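Local coordinates for protein lectin (Colocasia esculenta, PDB 5T1X) that binds mannose and agglutinates rabbit erythrocytes as a GNA-related lectin whose two kinds of chain pair into heterodimers and then heterotetramers, at the interface of chains B and A. Residues are numbered along the deposited sequence; one frame, centred on the assembly and turned at random. Chains: chain A, Lectin; chain B, Lectin.

The three contacts follow the C-terminal segment of chain B as it crosses chain A. Contact 2 lies on strand 99-103, which pairs with strand 98-101 of chain A; contacts 1 and 3 lie on the loop residues that follow. Between C-alpha centres, contact 2 is about 12 Å from contact 1 and about 13 Å from contact 3, whereas contacts 1 and 3 are about 5 Å apart and share B:Pro105, B:Trp106 and A:Tyr43. Strand and tail are thus held in succession, as expected for the C-terminal exchange of GNA-related lectins, here between the chains of the heterodimer.

Contact 1: the interface of chains B and A. Residues chain B 105-106; chain A 40-44, 95.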
loop_
_atom_site.group_PDB
_atom_site.type_symbol
_atom_site.label_atom_id
_atom_site.label_comp_id
_atom_site.label_asym_id
_atom_site.label_seq_id
_atom_site.Cartn_x
_atom_site.Cartn_y
_atom_site.Cartn_z
ATOM N N PRO B 105 15.074 0.181 -6.717
ATOM C CA PRO B 105 16.442 0.580 -6.328
ATOM C C PRO B 105 17.412 -0.616 -6.244
ATOM O O PRO B 105 18.459 -0.509 -5.604
ATOM C CB PRO B 105 16.205 1.199 -4.951
ATOM C CG PRO B 105 15.128 0.326 -4.356
ATOM C CD PRO B 105 14.240 -0.096 -5.522
ATOM N N TRP B 106 17.063 -1.764 -6.869
ATOM C CA TRP B 106 17.886 -2.978 -6.803
ATOM C C TRP B 106 18.618 -3.314 -8.105
ATOM O O TRP B 106 19.718 -3.875 -8.049
ATOM C CB TRP B 106 17.007 -4.180 -6.411
ATOM C CG TRP B 106 16.441 -4.081 -5.031
ATOM C CD1 TRP B 106 15.202 -3.636 -4.687
ATOM C CD2 TRP B 106 17.124 -4.364 -3.807
ATOM N NE1 TRP B 106 15.056 -3.660 -3.321
ATOM C CE2 TRP B 106 16.215 -4.118 -2.756
ATOM C CE3 TRP B 106 18.397 -4.877 -3.497
ATOM C CZ2 TRP B 106 16.544 -4.343 -1.411
ATOM C CZ3 TRP B 106 18.733 -5.071 -2.162
ATOM C CH2 TRP B 106 17.813 -4.799 -1.138
ATOM N N GLY A 40 17.675 3.643 -0.296
ATOM C CA GLY A 40 17.413 2.255 0.062
ATOM C C GLY A 40 17.705 1.305 -1.072
ATOM O O GLY A 40 18.197 1.718 -2.126
ATOM N N GLY A 41 17.366 0.043 -0.855
ATOM C CA GLY A 41 17.652 -1.016 -1.808
ATOM C C GLY A 41 19.152 -1.206 -1.867
ATOM O O GLY A 41 19.833 -1.074 -0.843
ATOM N N LYS A 42 19.687 -1.462 -3.060
ATOM C CA LYS A 42 21.124 -1.623 -3.216
ATOM C C LYS A 42 21.768 -0.332 -3.755
ATOM O O LYS A 42 22.887 0.014 -3.348
ATOM C CB LYS A 42 21.426 -2.808 -4.159
ATOM C CG LYS A 42 22.908 -3.149 -4.332
ATOM C CD LYS A 42 23.545 -3.775 -3.098
ATOM C CE LYS A 42 25.029 -3.959 -3.285
ATOM N NZ LYS A 42 25.703 -4.281 -2.001
ATOM N N TYR A 43 21.085 0.349 -4.695
ATOM C CA TYR A 43 21.652 1.510 -5.391
ATOM C C TYR A 43 20.877 2.810 -5.231
ATOM O O TYR A 43 21.357 3.867 -5.671
ATOM C CB TYR A 43 21.758 1.188 -6.895
ATOM C CG TYR A 43 22.575 -0.055 -7.176
ATOM C CD1 TYR A 43 23.927 -0.117 -6.839
ATOM C CD2 TYR A 43 21.989 -1.186 -7.734
ATOM C CE1 TYR A 43 24.678 -1.267 -7.075
ATOM C CE2 TYR A 43 22.733 -2.342 -7.977
ATOM C CZ TYR A 43 24.074 -2.380 -7.636
ATOM O OH TYR A 43 24.809 -3.512 -7.871
ATOM N N GLY A 44 19.674 2.725 -4.682
ATOM C CA GLY A 44 18.809 3.884 -4.543
ATOM C C GLY A 44 18.216 4.268 -5.883
ATOM O O GLY A 44 18.398 3.566 -6.883
ATOM N N ASP A 95 10.727 -4.431 1.298
ATOM C CA ASP A 95 11.803 -4.921 0.429
ATOM C C ASP A 95 12.481 -3.783 -0.383
ATOM O O ASP A 95 13.325 -4.075 -1.217
ATOM C CB ASP A 95 11.310 -6.061 -0.494
ATOM C CG ASP A 95 10.179 -5.719 -1.450
ATOM O OD1 ASP A 95 9.794 -4.537 -1.518
ATOM O OD2 ASP A 95 9.735 -6.624 -2.188
#
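The C-terminal tail of chain B, just beyond strand 99-103, lies on the loop 40-44 that joins strands 36-39 and 45-46 of chain A. The backbone carbonyl B:Pro105 O faces two successive amides of this loop. A:Tyr43 N donates to B:Pro105 O at 2.9 Å, nearly along the C=O axis and almost straight at the hydrogen (173°). A:Lys42 N reaches B:Pro105 O at 3.0 Å from above the carbonyl plane, in a more bent bond. Two amides therefore grip one acceptor and probably help fix the loop against the tail. The proline ring rests on glycine backbone, with B:Pro105 CB 3.8 Å from A:Gly44 CA. Next to it the B:Trp106 side chain lays its indole face on the loop: A:Gly41 CA sits over the six-membered ring in a CH-pi contact, 3.5 Å from B:Trp106 CZ2. The rim atom B:Trp106 CE3 meets A:Lys42 CB at 3.7 Å, the two side chains crossing at about a right angle. The carbonyl B:Trp106 O lies 3.4 Å from A:Tyr43 CE2, at the CD2-CE2 rim of the phenol ring. With CG beside the backbone N (chi1 -65°), the B:Trp106 indole is brought over the loop, and chi2 near 97° turns its N-H toward A:Asp95 in a second loop. From the five-membered ring, B:Trp106 NE1 donates to the backbone carbonyl A:Asp95 O at 2.8 Å, in the plane of that carbonyl but tilted from the indole plane.

Contact 2: the interface of chains B and A. Residues chain B 101-103; chain A 97-100.
B:Phe101, B:Lys102 and B:Ile103 pair antiparallel with A:Ile100, A:Val99 and A:Ala98, joining strand 99-103 of chain B to strand 98-101 of chain A. The close-fitting part is the backbone ladder. B:Ile103 N donates to A:Ala98 O at 2.8 Å in a nearly straight bond (172° at the hydrogen), and A:Ala98 N returns a longer one to B:Ile103 O at 3.2 Å, in the carbonyl plane and on a lone pair. Further along, A:Ile100 N reaches B:Phe101 O at 2.9 Å, tilted from the plane of that carbonyl. The delta methyl A:Ile100 CD1 touches the CB/CD2 edge of the B:Phe101 phenyl group, 3.7 Å from B:Phe101 CD2, the two side chains crossing obliquely. B:Ile103 CB meets the methyl A:Ala98 CB at 4.0 Å. The looser part belongs to B:Lys102, which is poorly ordered. Its CG stands anti to the backbone N (chi1 -179°), and the modelled chain lies alongside A:Val99, B:Lys102 CG being 3.9 Å from A:Val99 CG2. Farther out, B:Lys102 CD comes within 3.7 Å of A:Phe97 CD1; as modelled, the chain bends at chi3 and crosses that ring's CD1-CE1 edge at a slant, an uncertain placement. The poor order suggests a weak hold on this outer side, whereas hydrogen bonds fix the ladder. By setting a chain B strand beside strand 98-101 of chain A, the ladder ties the lectin's two chains into a heterodimer.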
loop_
_atom_site.group_PDB
_atom_site.type_symbol
_atom_site.label_atom_id
_atom_site.label_comp_id
_atom_site.label_asym_id
_atom_site.label_seq_id
_atom_site.Cartn_x
_atom_site.Cartn_y
_atom_site.Cartn_z
ATOM N N PHE B 101 2.832 1.181 -11.207
ATOM C CA PHE B 101 4.150 1.805 -11.278
ATOM C C PHE B 101 5.061 1.262 -10.188
ATOM O O PHE B 101 4.614 0.995 -9.078
ATOM C CB PHE B 101 4.013 3.334 -11.167
ATOM C CG PHE B 101 5.301 4.117 -11.224
ATOM C CD1 PHE B 101 5.988 4.272 -12.423
ATOM C CD2 PHE B 101 5.822 4.713 -10.080
ATOM C CE1 PHE B 101 7.185 4.996 -12.473
ATOM C CE2 PHE B 101 7.009 5.452 -10.136
ATOM C CZ PHE B 101 7.681 5.586 -11.331
ATOM N N LYS B 102 6.341 1.114 -10.507
ATOM C CA LYS B 102 7.308 0.611 -9.539
ATOM C C LYS B 102 8.630 1.361 -9.668
ATOM O O LYS B 102 9.097 1.590 -10.785
ATOM C CB LYS B 102 7.517 -0.900 -9.796
ATOM C CG LYS B 102 8.488 -1.609 -8.846
ATOM C CD LYS B 102 8.615 -3.104 -9.159
ATOM C CE LYS B 102 9.638 -3.405 -10.233
ATOM N NZ LYS B 102 9.710 -4.858 -10.540
ATOM N N ILE B 103 9.196 1.782 -8.527
ATOM C CA ILE B 103 10.530 2.368 -8.397
ATOM C C ILE B 103 11.392 1.215 -7.907
ATOM O O ILE B 103 11.127 0.654 -6.833
ATOM C CB ILE B 103 10.601 3.611 -7.468
ATOM C CG1 ILE B 103 9.829 4.818 -8.048
ATOM C CG2 ILE B 103 12.061 3.987 -7.209
ATOM C CD1 ILE B 103 9.565 5.970 -7.023
ATOM N N PHE A 97 11.308 -1.596 -2.651
ATOM C CA PHE A 97 10.577 -1.113 -3.822
ATOM C C PHE A 97 9.525 -0.093 -3.397
ATOM O O PHE A 97 8.949 -0.238 -2.324
ATOM C CB PHE A 97 9.862 -2.278 -4.529
ATOM C CG PHE A 97 10.762 -3.277 -5.215
ATOM C CD1 PHE A 97 11.189 -3.069 -6.522
ATOM C CD2 PHE A 97 11.167 -4.433 -4.565
ATOM C CE1 PHE A 97 12.012 -3.997 -7.159
ATOM C CE2 PHE A 97 11.987 -5.366 -5.209
ATOM C CZ PHE A 97 12.399 -5.142 -6.499
ATOM N N ALA A 98 9.275 0.927 -4.224
ATOM C CA ALA A 98 8.177 1.874 -3.973
ATOM C C ALA A 98 7.179 1.613 -5.076
ATOM O O ALA A 98 7.540 1.693 -6.257
ATOM C CB ALA A 98 8.676 3.313 -3.965
ATOM N N VAL A 99 5.965 1.168 -4.718
ATOM C CA VAL A 99 5.006 0.725 -5.733
ATOM C C VAL A 99 3.664 1.423 -5.585
ATOM O O VAL A 99 3.154 1.549 -4.474
ATOM C CB VAL A 99 4.822 -0.819 -5.637
ATOM C CG1 VAL A 99 3.844 -1.334 -6.700
ATOM C CG2 VAL A 99 6.164 -1.547 -5.749
ATOM N N ILE A 100 3.075 1.835 -6.713
ATOM C CA ILE A 100 1.731 2.438 -6.708
ATOM C C ILE A 100 0.734 1.336 -7.002
ATOM O O ILE A 100 0.811 0.688 -8.060
ATOM C CB ILE A 100 1.569 3.607 -7.710
ATOM C CG1 ILE A 100 2.635 4.719 -7.501
ATOM C CG2 ILE A 100 0.107 4.172 -7.659
ATOM C CD1 ILE A 100 2.635 5.759 -8.626
#

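Contact 3: the interface of chains B and A. Residues chain B 105-108; chain A 43.
An extended backbone at B:Val107 (phi -71°, psi 130°) carries the tail of chain B past the phenol ring of A:Tyr43 to B:Pro108. The proline stands well above the ring plane but displaced outward beyond the CE2 rim. B:Pro108 CA lies 3.7 Å from A:Tyr43 CE2, and B:Pro108 CB also approaches A:Tyr43 CE2, at 3.8 Å. Outward along the same side, the phenol oxygen A:Tyr43 OH is 4.1 Å from B:Pro108 CB, a van der Waals approach. B:Val107 contributes its backbone: B:Val107 O stands 3.8 Å from A:Tyr43 CD2, while the valine methyls turn away from the phenol. On the opposite face, A:Lys42 CG of the same chain sits over the middle of the ring, so the ring has A:Lys42 over one face and the proline near the rim on the other side. A chi1 of -57°, with CG beside the backbone N, directs the ring along the tail, and the amide already bonded to B:Pro105 fixes its base. The proline thereby adds an apolar contact beyond that bond. In the fold, the patch lies where the last residues of chain B pass the loop between strands 36-39 and 45-46 of chain A, after the shared strand pairing has ended.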
loop_
_atom_site.group_PDB
_atom_site.type_symbol
_atom_site.label_atom_id
_atom_site.label_comp_id
_atom_site.label_asym_id
_atom_site.label_seq_id
_atom_site.Cartn_x
_atom_site.Cartn_y
_atom_site.Cartn_z
ATOM N N PRO B 105 15.074 0.181 -6.717
ATOM C CA PRO B 105 16.442 0.580 -6.328
ATOM C C PRO B 105 17.412 -0.616 -6.244
ATOM O O PRO B 105 18.459 -0.509 -5.604
ATOM C CB PRO B 105 16.205 1.199 -4.951
ATOM C CG PRO B 105 15.128 0.326 -4.356
ATOM C CD PRO B 105 14.240 -0.096 -5.522
ATOM N N TRP B 106 17.063 -1.764 -6.869
ATOM C CA TRP B 106 17.886 -2.978 -6.803
ATOM C C TRP B 106 18.618 -3.314 -8.105
ATOM O O TRP B 106 19.718 -3.875 -8.049
ATOM C CB TRP B 106 17.007 -4.180 -6.411
ATOM C CG TRP B 106 16.441 -4.081 -5.031
ATOM C CD1 TRP B 106 15.202 -3.636 -4.687
ATOM C CD2 TRP B 106 17.124 -4.364 -3.807
ATOM N NE1 TRP B 106 15.056 -3.660 -3.321
ATOM C CE2 TRP B 106 16.215 -4.118 -2.756
ATOM C CE3 TRP B 106 18.397 -4.877 -3.497
ATOM C CZ2 TRP B 106 16.544 -4.343 -1.411
ATOM C CZ3 TRP B 106 18.733 -5.071 -2.162
ATOM C CH2 TRP B 106 17.813 -4.799 -1.138
ATOM N N VAL B 107 18.006 -3.016 -9.260
ATOM C CA VAL B 107 18.542 -3.341 -10.585
ATOM C C VAL B 107 19.775 -2.453 -10.902
ATOM O O VAL B 107 19.706 -1.237 -10.726
ATOM C CB VAL B 107 17.420 -3.244 -11.671
ATOM C CG1 VAL B 107 16.865 -1.827 -11.831
ATOM C CG2 VAL B 107 17.860 -3.819 -13.008
ATOM N N PRO B 108 20.916 -3.041 -11.338
ATOM C CA PRO B 108 22.098 -2.209 -11.640
ATOM C C PRO B 108 22.033 -1.491 -12.993
ATOM O O PRO B 108 22.807 -0.561 -13.217
ATOM C CB PRO B 108 23.248 -3.218 -11.630
ATOM C CG PRO B 108 22.623 -4.501 -12.047
ATOM C CD PRO B 108 21.193 -4.478 -11.565
ATOM N N TYR A 43 21.085 0.349 -4.695
ATOM C CA TYR A 43 21.652 1.510 -5.391
ATOM C C TYR A 43 20.877 2.810 -5.231
ATOM O O TYR A 43 21.357 3.867 -5.671
ATOM C CB TYR A 43 21.758 1.188 -6.895
ATOM C CG TYR A 43 22.575 -0.055 -7.176
ATOM C CD1 TYR A 43 23.927 -0.117 -6.839
ATOM C CD2 TYR A 43 21.989 -1.186 -7.734
ATOM C CE1 TYR A 43 24.678 -1.267 -7.075
ATOM C CE2 TYR A 43 22.733 -2.342 -7.977
ATOM C CZ TYR A 43 24.074 -2.380 -7.636
ATOM O OH TYR A 43 24.809 -3.512 -7.871
#